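Local coordinates for protein aspartate--tRNA(Asp/Asn) ligase (Thermus thermophilus, PDB 1N9W) that attaches L-aspartate to both tRNA(Asp) and tRNA(Asn), first activating it with ATP to Asp-AMP and then transferring it to the acceptor end of the tRNA, at residues Arg2-Asp7 against Leu36-Gly41; Arg30-Leu35 against Val45-Leu50; Leu52-Ser57 against Leu89-Val94; Leu59-Leu64 against Val77-Val82. All coordinates share one frame; numbering follows the deposited sequence.

In the fold
All four contacts lie in or against the N-terminal OB-fold domain, which binds tRNA. Contacts 2 and 4 are strand pairings within its curled sheet, rich in backbone hydrogen bonds; they meet where Val46 pairs with strand 75-79. Contact 4 has aliphatic Val61 and Val82 on one face and charged Arg62 and Glu81 on the other, whereas contact 2 adds a glutamine amide on the face of Leu34 and Val45. Contact 1 shares strand 31-38 with contact 2 but lies at its turn, where a buried carboxylate and a serine hydroxyl each take one backbone N-H from the N-terminal segment. Contact 3 is a surface meeting of two loops. Contacts 1 and 3 both touch the second subunit, and the salt bridge Arg37-Glu56 joins them.

Contact 1: residues Arg2-Asp7 against Leu36-Gly41; sequences RVLVRD and LRDRSG
Val5 packs against Asp38 and Ser40 in the tight part of this contact. Its backbone N donates to the syn lone pair of Asp38 OD2, 2.9 Å away, while Val5 CG2 lies 3.3 Å from the same OD2. One residue on, Arg6 N donates to Ser40 OG at 3.1 Å. Asp38 suits the place because its other oxygen, OD1, accepts from both the N and the OG of Ser40; the bond to Ser40 N makes an Asx turn. This happens within a type I turn from Asp38 to Gly41, the tip of the hairpin of strands 31-38 and 41-47 in the OB fold. Gly41 ends the turn at a phi of 150°, a backbone shape that a side chain would jam. The arginine side is laced with water between the two segments and faces the second subunit. Leu4 CD2 lies over the centre of the Arg39 guanidinium, 3.9 Å above its plane. Arg2 NH1 and Arg39 NH1 approach to 3.1 Å, a repulsion probably eased by Glu191 of the second subunit, which forms a salt bridge with Arg39. Water 2 accepts from Arg39 NH2 and, weakly, from Arg2 NH1; water 3 accepts from Arg6 NH2 and, weakly, from Arg39 NE. Arg2 NH2 donates to Leu19 O, and Arg6 pairs with Asp143 of the second subunit.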
loop_
_atom_site.group_PDB
_atom_site.type_symbol
_atom_site.label_atom_id
_atom_site.label_comp_id
_atom_site.label_asym_id
_atom_site.label_seq_id
_atom_site.Cartn_x
_atom_site.Cartn_y
_atom_site.Cartn_z
ATOM N N ARG B 2 9.761 -14.745 23.912
ATOM C CA ARG B 2 9.920 -13.300 23.821
ATOM C C ARG B 2 8.577 -12.627 24.079
ATOM O O ARG B 2 7.567 -12.975 23.468
ATOM C CB ARG B 2 10.461 -12.896 22.444
ATOM C CG ARG B 2 11.077 -11.487 22.397
ATOM C CD ARG B 2 10.112 -10.409 21.879
ATOM N NE ARG B 2 10.710 -9.065 21.913
ATOM C CZ ARG B 2 10.537 -8.131 20.975
ATOM N NH1 ARG B 2 9.786 -8.382 19.912
ATOM N NH2 ARG B 2 11.116 -6.942 21.095
ATOM N N VAL B 3 8.576 -11.675 25.007
ATOM C CA VAL B 3 7.369 -10.935 25.360
ATOM C C VAL B 3 7.573 -9.436 25.113
ATOM O O VAL B 3 8.614 -8.878 25.447
ATOM C CB VAL B 3 7.002 -11.134 26.867
ATOM C CG1 VAL B 3 5.700 -10.415 27.185
ATOM C CG2 VAL B 3 6.894 -12.618 27.194
ATOM N N LEU B 4 6.570 -8.798 24.518
ATOM C CA LEU B 4 6.607 -7.369 24.251
ATOM C C LEU B 4 6.223 -6.618 25.526
ATOM O O LEU B 4 5.511 -7.150 26.381
ATOM C CB LEU B 4 5.617 -7.021 23.148
ATOM C CG LEU B 4 6.058 -7.305 21.711
ATOM C CD1 LEU B 4 4.851 -7.285 20.753
ATOM C CD2 LEU B 4 7.070 -6.242 21.314
ATOM N N VAL B 5 6.695 -5.384 25.647
ATOM C CA VAL B 5 6.388 -4.559 26.804
ATOM C C VAL B 5 4.875 -4.436 27.055
ATOM O O VAL B 5 4.424 -4.459 28.199
ATOM C CB VAL B 5 7.001 -3.149 26.639
ATOM C CG1 VAL B 5 6.498 -2.213 27.752
ATOM C CG2 VAL B 5 8.526 -3.248 26.677
ATOM N N ARG B 6 4.085 -4.328 25.994
ATOM C CA ARG B 6 2.649 -4.185 26.193
ATOM C C ARG B 6 1.959 -5.423 26.772
ATOM O O ARG B 6 0.915 -5.301 27.401
ATOM C CB ARG B 6 1.952 -3.766 24.894
ATOM C CG ARG B 6 2.065 -4.747 23.742
ATOM C CD ARG B 6 1.072 -4.386 22.650
ATOM N NE ARG B 6 1.372 -5.122 21.420
ATOM C CZ ARG B 6 1.898 -4.564 20.332
ATOM N NH1 ARG B 6 2.172 -3.258 20.313
ATOM N NH2 ARG B 6 2.174 -5.318 19.284
ATOM N N ASP B 7 2.541 -6.603 26.587
ATOM C CA ASP B 7 1.916 -7.811 27.095
ATOM C C ASP B 7 2.479 -8.273 28.435
ATOM O O ASP B 7 2.061 -9.296 28.978
ATOM C CB ASP B 7 2.045 -8.929 26.058
ATOM C CG ASP B 7 1.495 -8.531 24.712
ATOM O OD1 ASP B 7 0.350 -8.041 24.665
ATOM O OD2 ASP B 7 2.208 -8.702 23.691
ATOM N N LEU B 36 14.176 -0.159 29.090
ATOM C CA LEU B 36 14.272 -0.839 27.801
ATOM C C LEU B 36 13.039 -0.529 26.992
ATOM O O LEU B 36 11.928 -0.589 27.520
ATOM C CB LEU B 36 14.377 -2.363 27.992
ATOM C CG LEU B 36 14.505 -3.240 26.735
ATOM C CD1 LEU B 36 15.244 -4.552 27.068
ATOM C CD2 LEU B 36 13.127 -3.534 26.142
ATOM N N ARG B 37 13.198 -0.177 25.722
ATOM C CA ARG B 37 11.991 0.065 24.946
ATOM C C ARG B 37 11.935 -0.762 23.681
ATOM O O ARG B 37 12.926 -0.897 22.961
ATOM C CB ARG B 37 11.824 1.542 24.585
ATOM C CG ARG B 37 12.755 2.005 23.539
ATOM C CD ARG B 37 12.258 3.143 22.646
ATOM N NE ARG B 37 13.256 3.075 21.571
ATOM C CZ ARG B 37 14.443 3.671 21.602
ATOM N NH1 ARG B 37 14.793 4.458 22.620
ATOM N NH2 ARG B 37 15.344 3.327 20.702
ATOM N N ASP B 38 10.775 -1.348 23.428
ATOM C CA ASP B 38 10.635 -2.102 22.208
ATOM C C ASP B 38 9.573 -1.378 21.372
ATOM O O ASP B 38 9.192 -0.253 21.715
ATOM C CB ASP B 38 10.342 -3.611 22.471
ATOM C CG ASP B 38 9.084 -3.862 23.281
ATOM O OD1 ASP B 38 8.168 -3.016 23.230
ATOM O OD2 ASP B 38 8.993 -4.938 23.933
ATOM N N ARG B 39 9.135 -1.981 20.273
ATOM C CA ARG B 39 8.166 -1.328 19.416
ATOM C C ARG B 39 6.839 -1.053 20.102
ATOM O O ARG B 39 6.021 -0.285 19.599
ATOM C CB ARG B 39 7.947 -2.148 18.130
ATOM C CG ARG B 39 7.469 -3.591 18.335
ATOM C CD ARG B 39 7.350 -4.317 16.990
ATOM N NE ARG B 39 6.660 -5.590 17.084
ATOM C CZ ARG B 39 7.241 -6.745 17.384
ATOM N NH1 ARG B 39 8.543 -6.794 17.622
ATOM N NH2 ARG B 39 6.512 -7.849 17.449
ATOM N N SER B 40 6.629 -1.661 21.265
ATOM C CA SER B 40 5.356 -1.485 21.987
ATOM C C SER B 40 5.436 -0.612 23.238
ATOM O O SER B 40 4.414 -0.348 23.864
ATOM C CB SER B 40 4.766 -2.844 22.375
ATOM O OG SER B 40 5.505 -3.420 23.435
ATOM N N GLY B 41 6.631 -0.160 23.610
ATOM C CA GLY B 41 6.725 0.689 24.789
ATOM C C GLY B 41 8.025 0.597 25.566
ATOM O O GLY B 41 9.031 0.090 25.060
HETATM O O HOH W 1 10.461 -7.393 24.263
HETATM O O HOH W 2 8.359 -10.278 18.000
HETATM O O HOH W 3 4.061 -3.995 17.505
#

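Contact 2: residues Arg30-Leu35 against Val45-Leu50; sequences RIQFLL and VVTGGL
Gln32, whose surface is the most covered here, reaches across to the backbone of Leu50 with both ends of its amide. Its NE2 donates to Leu50 O at 3.0 Å, nearly straight at 174°, and its OE1 accepts from Leu50 N at 3.0 Å. CG lies anti to the carbonyl carbon (chi1 -62°) and the chain runs on extended, a length that suits glutamine to bridging this gap. NE2 has a second partner in Asp27 OD1. An alanine here would probably leave the N and O of Leu50 without these mates and the turn after Thr47 freer to move. Gln32 N donates to Thr47 O at 2.7 Å, and Thr47 N returns a bond to Gln32 O. At Gly48 a side chain would collide with Arg30 O. Val45 and Leu34 are the next most covered, joined by two backbone bonds, and their CB atoms stand 4.1 Å apart. Aliphatic, both suit the buried side of the sheet. On the other face, Val46 CG2 lies 3.9 Å from Phe33 CE1, close to Gln44 and Glu76, residues that interact with tRNA. The paired strands are the two arms of the antiparallel hairpin 31-38/41-47 of the OB fold, with the glutamine amide holding the chain that leaves it.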
loop_
_atom_site.group_PDB
_atom_site.type_symbol
_atom_site.label_atom_id
_atom_site.label_comp_id
_atom_site.label_asym_id
_atom_site.label_seq_id
_atom_site.Cartn_x
_atom_site.Cartn_y
_atom_site.Cartn_z
ATOM N N ARG B 30 25.774 -1.547 42.810
ATOM C CA ARG B 30 25.114 -2.800 43.175
ATOM C C ARG B 30 23.773 -2.954 42.479
ATOM O O ARG B 30 23.394 -4.054 42.087
ATOM C CB ARG B 30 24.905 -2.889 44.689
ATOM C CG ARG B 30 26.177 -3.100 45.493
ATOM C CD ARG B 30 25.857 -3.503 46.929
ATOM N NE ARG B 30 27.063 -3.851 47.673
ATOM C CZ ARG B 30 27.069 -4.485 48.844
ATOM N NH1 ARG B 30 25.924 -4.849 49.414
ATOM N NH2 ARG B 30 28.223 -4.765 49.443
ATOM N N ILE B 31 23.038 -1.858 42.352
ATOM C CA ILE B 31 21.764 -1.903 41.660
ATOM C C ILE B 31 21.865 -0.921 40.491
ATOM O O ILE B 31 22.452 0.158 40.616
ATOM C CB ILE B 31 20.573 -1.501 42.566
ATOM C CG1 ILE B 31 20.731 -0.057 43.024
ATOM C CG2 ILE B 31 20.492 -2.424 43.774
ATOM C CD1 ILE B 31 19.409 0.607 43.365
ATOM N N GLN B 32 21.314 -1.312 39.351
ATOM C CA GLN B 32 21.340 -0.474 38.166
ATOM C C GLN B 32 19.954 -0.495 37.556
ATOM O O GLN B 32 19.320 -1.544 37.444
ATOM C CB GLN B 32 22.394 -0.994 37.180
ATOM C CG GLN B 32 23.804 -0.946 37.764
ATOM C CD GLN B 32 24.817 -1.805 37.015
ATOM O OE1 GLN B 32 24.560 -2.968 36.699
ATOM N NE2 GLN B 32 25.991 -1.238 36.757
ATOM N N PHE B 33 19.474 0.681 37.189
ATOM C CA PHE B 33 18.159 0.808 36.606
ATOM C C PHE B 33 18.301 1.084 35.123
ATOM O O PHE B 33 19.054 1.969 34.711
ATOM C CB PHE B 33 17.394 1.948 37.292
ATOM C CG PHE B 33 16.957 1.626 38.692
ATOM C CD1 PHE B 33 15.808 0.871 38.917
ATOM C CD2 PHE B 33 17.697 2.066 39.792
ATOM C CE1 PHE B 33 15.394 0.559 40.206
ATOM C CE2 PHE B 33 17.291 1.760 41.091
ATOM C CZ PHE B 33 16.132 1.000 41.302
ATOM N N LEU B 34 17.594 0.300 34.318
ATOM C CA LEU B 34 17.630 0.465 32.874
ATOM C C LEU B 34 16.210 0.650 32.409
ATOM O O LEU B 34 15.264 0.185 33.047
ATOM C CB LEU B 34 18.211 -0.776 32.199
ATOM C CG LEU B 34 19.572 -1.261 32.691
ATOM C CD1 LEU B 34 19.904 -2.559 31.985
ATOM C CD2 LEU B 34 20.637 -0.205 32.432
ATOM N N LEU B 35 16.054 1.348 31.306
ATOM C CA LEU B 35 14.743 1.545 30.739
ATOM C C LEU B 35 14.907 0.918 29.362
ATOM O O LEU B 35 15.727 1.384 28.575
ATOM C CB LEU B 35 14.438 3.033 30.613
ATOM C CG LEU B 35 12.949 3.290 30.508
ATOM C CD1 LEU B 35 12.320 3.148 31.892
ATOM C CD2 LEU B 35 12.695 4.681 29.935
ATOM N N VAL B 45 14.063 -2.113 33.857
ATOM C CA VAL B 45 14.748 -3.382 34.047
ATOM C C VAL B 45 15.690 -3.115 35.196
ATOM O O VAL B 45 16.347 -2.074 35.237
ATOM C CB VAL B 45 15.536 -3.801 32.777
ATOM C CG1 VAL B 45 16.437 -4.986 33.076
ATOM C CG2 VAL B 45 14.562 -4.176 31.672
ATOM N N VAL B 46 15.725 -4.034 36.154
ATOM C CA VAL B 46 16.596 -3.872 37.298
ATOM C C VAL B 46 17.689 -4.925 37.281
ATOM O O VAL B 46 17.423 -6.125 37.191
ATOM C CB VAL B 46 15.807 -3.970 38.645
ATOM C CG1 VAL B 46 16.751 -3.723 39.815
ATOM C CG2 VAL B 46 14.675 -2.952 38.672
ATOM N N THR B 47 18.928 -4.464 37.350
ATOM C CA THR B 47 20.065 -5.352 37.364
ATOM C C THR B 47 21.089 -4.747 38.335
ATOM O O THR B 47 20.714 -3.945 39.196
ATOM C CB THR B 47 20.635 -5.508 35.913
ATOM O OG1 THR B 47 21.660 -6.514 35.901
ATOM C CG2 THR B 47 21.198 -4.195 35.394
ATOM N N GLY B 48 22.361 -5.139 38.218
ATOM C CA GLY B 48 23.388 -4.619 39.112
ATOM C C GLY B 48 24.750 -5.234 38.829
ATOM O O GLY B 48 24.835 -6.322 38.262
ATOM N N GLY B 49 25.814 -4.526 39.201
ATOM C CA GLY B 49 27.172 -5.016 39.005
ATOM C C GLY B 49 27.635 -5.271 37.577
ATOM O O GLY B 49 28.654 -5.926 37.365
ATOM N N LEU B 50 26.915 -4.749 36.593
ATOM C CA LEU B 50 27.307 -4.970 35.210
ATOM C C LEU B 50 28.078 -3.791 34.649
ATOM O O LEU B 50 28.051 -2.698 35.205
ATOM C CB LEU B 50 26.072 -5.192 34.337
ATOM C CG LEU B 50 25.098 -6.314 34.691
ATOM C CD1 LEU B 50 23.972 -6.327 33.670
ATOM C CD2 LEU B 50 25.820 -7.660 34.708
#

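Contact 3: residues Leu52-Ser57 against Leu89-Val94; sequences LPLPES and LEPTPV
Leu54 pushes its CD1 methyl against the backbone of Leu89 and Glu90, coming within 3.7 Å of Leu89 O. The same methyl lies 4.4 Å from Pro91 CD, a loose apolar touch. Two residues on, Glu56 CG meets Thr92 CG2 at 3.5 Å, the two side chains crossing at about a right angle. The glutamate contributes its aliphatic stem, since its carboxylate is turned to Arg37 and Arg117, with which it forms salt bridges. Its CG stands anti to the carbonyl carbon (chi1 -75°), and the chain bends beyond it. No direct hydrogen bond crosses between the segments. Water 4 makes the polar link instead, donating to Pro55 O at 2.8 Å and to Glu90 O at 2.9 Å, with a weak bond from Thr92 N.

The next shell sets these groups in place. Leu54 to Ser57 form a type II turn, with Glu56 at positive phi, and Ser57 OG donates to Leu54 O at 3.0 Å. Thr92 is held through OG1, which donates to Val94 O at 2.9 Å and leaves CG2 to face Glu56. Tyr382 of the second subunit packs on Thr92 and Pro93. The arrangement is a water-bridged meeting of two loops, placing the linker that follows the OB-fold strands against the connection between strands 41-47 and 58-67.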
loop_
_atom_site.group_PDB
_atom_site.type_symbol
_atom_site.label_atom_id
_atom_site.label_comp_id
_atom_site.label_asym_id
_atom_site.label_seq_id
_atom_site.Cartn_x
_atom_site.Cartn_y
_atom_site.Cartn_z
ATOM N N LEU B 52 27.685 -1.523 32.161
ATOM C CA LEU B 52 26.625 -1.051 31.280
ATOM C C LEU B 52 27.083 -0.434 29.960
ATOM O O LEU B 52 28.055 0.323 29.914
ATOM C CB LEU B 52 25.741 -0.051 32.040
ATOM C CG LEU B 52 24.998 -0.615 33.261
ATOM C CD1 LEU B 52 24.268 0.508 33.994
ATOM C CD2 LEU B 52 24.010 -1.704 32.810
ATOM N N PRO B 53 26.386 -0.770 28.862
ATOM C CA PRO B 53 26.709 -0.243 27.533
ATOM C C PRO B 53 26.054 1.131 27.409
ATOM O O PRO B 53 25.295 1.524 28.297
ATOM C CB PRO B 53 26.082 -1.273 26.601
ATOM C CG PRO B 53 24.820 -1.629 27.334
ATOM C CD PRO B 53 25.276 -1.740 28.787
ATOM N N LEU B 54 26.329 1.855 26.327
ATOM C CA LEU B 54 25.748 3.186 26.139
ATOM C C LEU B 54 24.271 3.141 25.754
ATOM O O LEU B 54 23.750 2.100 25.361
ATOM C CB LEU B 54 26.523 3.965 25.054
ATOM C CG LEU B 54 27.925 4.492 25.400
ATOM C CD1 LEU B 54 28.644 5.046 24.138
ATOM C CD2 LEU B 54 27.790 5.586 26.459
ATOM N N PRO B 55 23.571 4.283 25.890
ATOM C CA PRO B 55 22.154 4.340 25.528
ATOM C C PRO B 55 22.029 4.024 24.032
ATOM O O PRO B 55 22.953 4.292 23.252
ATOM C CB PRO B 55 21.769 5.782 25.848
ATOM C CG PRO B 55 22.669 6.121 26.994
ATOM C CD PRO B 55 23.988 5.507 26.599
ATOM N N GLU B 56 20.884 3.463 23.658
ATOM C CA GLU B 56 20.567 3.068 22.291
ATOM C C GLU B 56 21.264 1.780 21.852
ATOM O O GLU B 56 21.317 1.465 20.665
ATOM C CB GLU B 56 20.851 4.206 21.290
ATOM C CG GLU B 56 19.806 5.333 21.310
ATOM C CD GLU B 56 18.360 4.827 21.327
ATOM O OE1 GLU B 56 18.014 3.922 20.530
ATOM O OE2 GLU B 56 17.561 5.337 22.143
ATOM N N SER B 57 21.820 1.037 22.804
ATOM C CA SER B 57 22.444 -0.240 22.464
ATOM C C SER B 57 21.279 -1.217 22.341
ATOM O O SER B 57 20.266 -1.073 23.040
ATOM C CB SER B 57 23.393 -0.712 23.575
ATOM O OG SER B 57 24.654 -0.075 23.497
ATOM N N LEU B 89 28.195 3.037 19.889
ATOM C CA LEU B 89 29.584 3.463 20.045
ATOM C C LEU B 89 29.751 4.889 20.542
ATOM O O LEU B 89 30.758 5.216 21.161
ATOM C CB LEU B 89 30.337 3.310 18.718
ATOM C CG LEU B 89 30.466 1.909 18.100
ATOM C CD1 LEU B 89 31.340 1.968 16.847
ATOM C CD2 LEU B 89 31.087 0.964 19.118
ATOM N N GLU B 90 28.771 5.740 20.269
ATOM C CA GLU B 90 28.848 7.138 20.675
ATOM C C GLU B 90 27.573 7.599 21.372
ATOM O O GLU B 90 26.489 7.039 21.165
ATOM C CB GLU B 90 29.075 8.039 19.458
ATOM C CG GLU B 90 30.307 7.734 18.601
ATOM C CD GLU B 90 31.617 8.052 19.292
ATOM O OE1 GLU B 90 31.720 9.135 19.916
ATOM O OE2 GLU B 90 32.556 7.227 19.195
ATOM N N PRO B 91 27.690 8.630 22.223
ATOM C CA PRO B 91 26.520 9.150 22.930
ATOM C C PRO B 91 25.596 9.764 21.885
ATOM O O PRO B 91 26.063 10.339 20.902
ATOM C CB PRO B 91 27.124 10.197 23.862
ATOM C CG PRO B 91 28.489 9.631 24.155
ATOM C CD PRO B 91 28.933 9.192 22.783
ATOM N N THR B 92 24.289 9.631 22.079
ATOM C CA THR B 92 23.341 10.189 21.124
ATOM C C THR B 92 23.480 11.707 21.094
ATOM O O THR B 92 23.609 12.349 22.136
ATOM C CB THR B 92 21.895 9.817 21.489
ATOM O OG1 THR B 92 21.629 10.191 22.843
ATOM C CG2 THR B 92 21.678 8.321 21.323
ATOM N N PRO B 93 23.466 12.297 19.889
ATOM C CA PRO B 93 23.591 13.746 19.712
ATOM C C PRO B 93 22.626 14.501 20.618
ATOM O O PRO B 93 22.951 15.565 21.142
ATOM C CB PRO B 93 23.269 13.935 18.234
ATOM C CG PRO B 93 23.810 12.678 17.625
ATOM C CD PRO B 93 23.314 11.625 18.586
ATOM N N VAL B 94 21.438 13.937 20.793
ATOM C CA VAL B 94 20.418 14.536 21.645
ATOM C C VAL B 94 19.840 13.434 22.531
ATOM O O VAL B 94 19.758 12.278 22.113
ATOM C CB VAL B 94 19.288 15.175 20.793
ATOM C CG1 VAL B 94 18.142 15.627 21.689
ATOM C CG2 VAL B 94 19.837 16.364 20.010
HETATM O O HOH W 4 24.524 6.645 23.236
#

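Contact 4: residues Leu59-Leu64 against Val77-Val82; sequences LRVRGL and VQAKEV
Arg62 crosses Glu81 obliquely and grips its OE1 with two nitrogens, Arg62 NE at 2.8 Å and Arg62 NH2 at 3.2 Å. OE1 lies in the guanidinium plane, whereas the carboxylate is turned 84° from it. NE meets the anti lone pair, and NH2 comes from above the carboxylate plane. The chain bends at chi3 (65°), which places NE beside Glu81 OE1, and Lys80 CB fills the hollow over one face of the guanidinium, 3.7 Å from Arg62 NH1. A leucine in place of Arg62 would probably leave Glu81 OE1 without its two N-H partners and Lys80 CB without the flat group it covers. Arg60 forms a long salt bridge to OE1, its main partner being Glu83. Lys80 and Glu81 both face Arg62, a classic beta bulge: Arg62 O accepts from both N atoms, that of Lys80 at 2.7 Å, as strand 75-79 gives way to strand 81-84 in the OB-fold barrel. Gly63 makes the hollow beyond it. A side chain there would run into Gln78 O and Val77 CG1; its absence lets Gly63 CA come 3.2 Å from Gln78 O while Val77 CG1 and Lys80 CG close against it. On the inner side, small and branched groups interlock: Val61 CG1 lies 4.0 Å from Ala79 CB, while its CG2 meets Val82 CG2. Gln78 NE2 donates to Glu76, a residue that interacts with tRNA.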
loop_
_atom_site.group_PDB
_atom_site.type_symbol
_atom_site.label_atom_id
_atom_site.label_comp_id
_atom_site.label_asym_id
_atom_site.label_seq_id
_atom_site.Cartn_x
_atom_site.Cartn_y
_atom_site.Cartn_z
ATOM N N LEU B 59 19.571 -4.632 23.068
ATOM C CA LEU B 59 19.716 -5.612 24.139
ATOM C C LEU B 59 18.707 -6.747 24.161
ATOM O O LEU B 59 17.629 -6.687 23.564
ATOM C CB LEU B 59 19.588 -4.916 25.492
ATOM C CG LEU B 59 20.340 -3.651 25.855
ATOM C CD1 LEU B 59 19.845 -3.214 27.219
ATOM C CD2 LEU B 59 21.834 -3.889 25.865
ATOM N N ARG B 60 19.076 -7.776 24.901
ATOM C CA ARG B 60 18.205 -8.902 25.136
ATOM C C ARG B 60 18.224 -9.005 26.658
ATOM O O ARG B 60 19.296 -8.947 27.267
ATOM C CB ARG B 60 18.771 -10.174 24.509
ATOM C CG ARG B 60 18.046 -11.426 24.937
ATOM C CD ARG B 60 18.469 -12.619 24.109
ATOM N NE ARG B 60 18.208 -13.842 24.836
ATOM C CZ ARG B 60 18.947 -14.282 25.849
ATOM N NH1 ARG B 60 20.013 -13.604 26.251
ATOM N NH2 ARG B 60 18.599 -15.393 26.492
ATOM N N VAL B 61 17.047 -9.100 27.268
ATOM C CA VAL B 61 16.946 -9.216 28.717
ATOM C C VAL B 61 16.067 -10.385 29.142
ATOM O O VAL B 61 14.946 -10.559 28.652
ATOM C CB VAL B 61 16.354 -7.944 29.384
ATOM C CG1 VAL B 61 16.111 -8.217 30.881
ATOM C CG2 VAL B 61 17.295 -6.742 29.208
ATOM N N ARG B 62 16.591 -11.185 30.062
ATOM C CA ARG B 62 15.854 -12.327 30.606
ATOM C C ARG B 62 15.639 -12.034 32.087
ATOM O O ARG B 62 16.591 -11.753 32.814
ATOM C CB ARG B 62 16.665 -13.615 30.429
ATOM C CG ARG B 62 16.071 -14.827 31.142
ATOM C CD ARG B 62 16.824 -16.113 30.794
ATOM N NE ARG B 62 18.222 -16.119 31.264
ATOM C CZ ARG B 62 18.610 -16.511 32.476
ATOM N NH1 ARG B 62 17.716 -16.936 33.361
ATOM N NH2 ARG B 62 19.893 -16.488 32.793
ATOM N N GLY B 63 14.391 -12.092 32.535
ATOM C CA GLY B 63 14.125 -11.810 33.931
ATOM C C GLY B 63 12.708 -11.997 34.427
ATOM O O GLY B 63 11.805 -12.346 33.664
ATOM N N LEU B 64 12.529 -11.745 35.724
ATOM C CA LEU B 64 11.244 -11.895 36.409
ATOM C C LEU B 64 10.377 -10.637 36.399
ATOM O O LEU B 64 10.835 -9.555 36.776
ATOM C CB LEU B 64 11.505 -12.309 37.865
ATOM C CG LEU B 64 10.302 -12.521 38.783
ATOM C CD1 LEU B 64 9.630 -13.835 38.406
ATOM C CD2 LEU B 64 10.753 -12.545 40.249
ATOM N N VAL B 77 11.057 -5.497 35.412
ATOM C CA VAL B 77 11.646 -6.799 35.144
ATOM C C VAL B 77 12.973 -6.876 35.882
ATOM O O VAL B 77 13.873 -6.074 35.632
ATOM C CB VAL B 77 11.909 -7.051 33.641
ATOM C CG1 VAL B 77 12.670 -8.365 33.476
ATOM C CG2 VAL B 77 10.605 -7.116 32.864
ATOM N N GLN B 78 13.090 -7.823 36.802
ATOM C CA GLN B 78 14.334 -7.996 37.536
ATOM C C GLN B 78 15.190 -8.949 36.691
ATOM O O GLN B 78 14.916 -10.143 36.602
ATOM C CB GLN B 78 14.028 -8.538 38.950
ATOM C CG GLN B 78 13.797 -7.409 40.006
ATOM C CD GLN B 78 12.836 -7.774 41.150
ATOM O OE1 GLN B 78 12.974 -8.815 41.789
ATOM N NE2 GLN B 78 11.865 -6.899 41.414
ATOM N N ALA B 79 16.217 -8.393 36.051
ATOM C CA ALA B 79 17.089 -9.159 35.164
ATOM C C ALA B 79 17.916 -10.276 35.785
ATOM O O ALA B 79 18.577 -10.094 36.808
ATOM C CB ALA B 79 18.012 -8.202 34.407
ATOM N N LYS B 80 17.880 -11.435 35.139
ATOM C CA LYS B 80 18.658 -12.580 35.574
ATOM C C LYS B 80 19.848 -12.590 34.611
ATOM O O LYS B 80 20.930 -13.110 34.912
ATOM C CB LYS B 80 17.851 -13.876 35.402
ATOM C CG LYS B 80 16.394 -13.776 35.845
ATOM C CD LYS B 80 16.220 -13.885 37.350
ATOM C CE LYS B 80 16.410 -15.317 37.824
ATOM N NZ LYS B 80 16.187 -15.427 39.290
ATOM N N GLU B 81 19.641 -11.994 33.442
ATOM C CA GLU B 81 20.682 -11.947 32.423
ATOM C C GLU B 81 20.479 -10.764 31.480
ATOM O O GLU B 81 19.356 -10.445 31.104
ATOM C CB GLU B 81 20.672 -13.271 31.644
ATOM C CG GLU B 81 21.465 -13.286 30.343
ATOM C CD GLU B 81 21.511 -14.683 29.705
ATOM O OE1 GLU B 81 20.537 -15.452 29.862
ATOM O OE2 GLU B 81 22.512 -14.991 29.030
ATOM N N VAL B 82 21.574 -10.106 31.124
ATOM C CA VAL B 82 21.508 -8.987 30.205
ATOM C C VAL B 82 22.578 -9.224 29.138
ATOM O O VAL B 82 23.760 -9.363 29.454
ATOM C CB VAL B 82 21.736 -7.631 30.941
ATOM C CG1 VAL B 82 21.720 -6.481 29.956
ATOM C CG2 VAL B 82 20.639 -7.421 31.980
#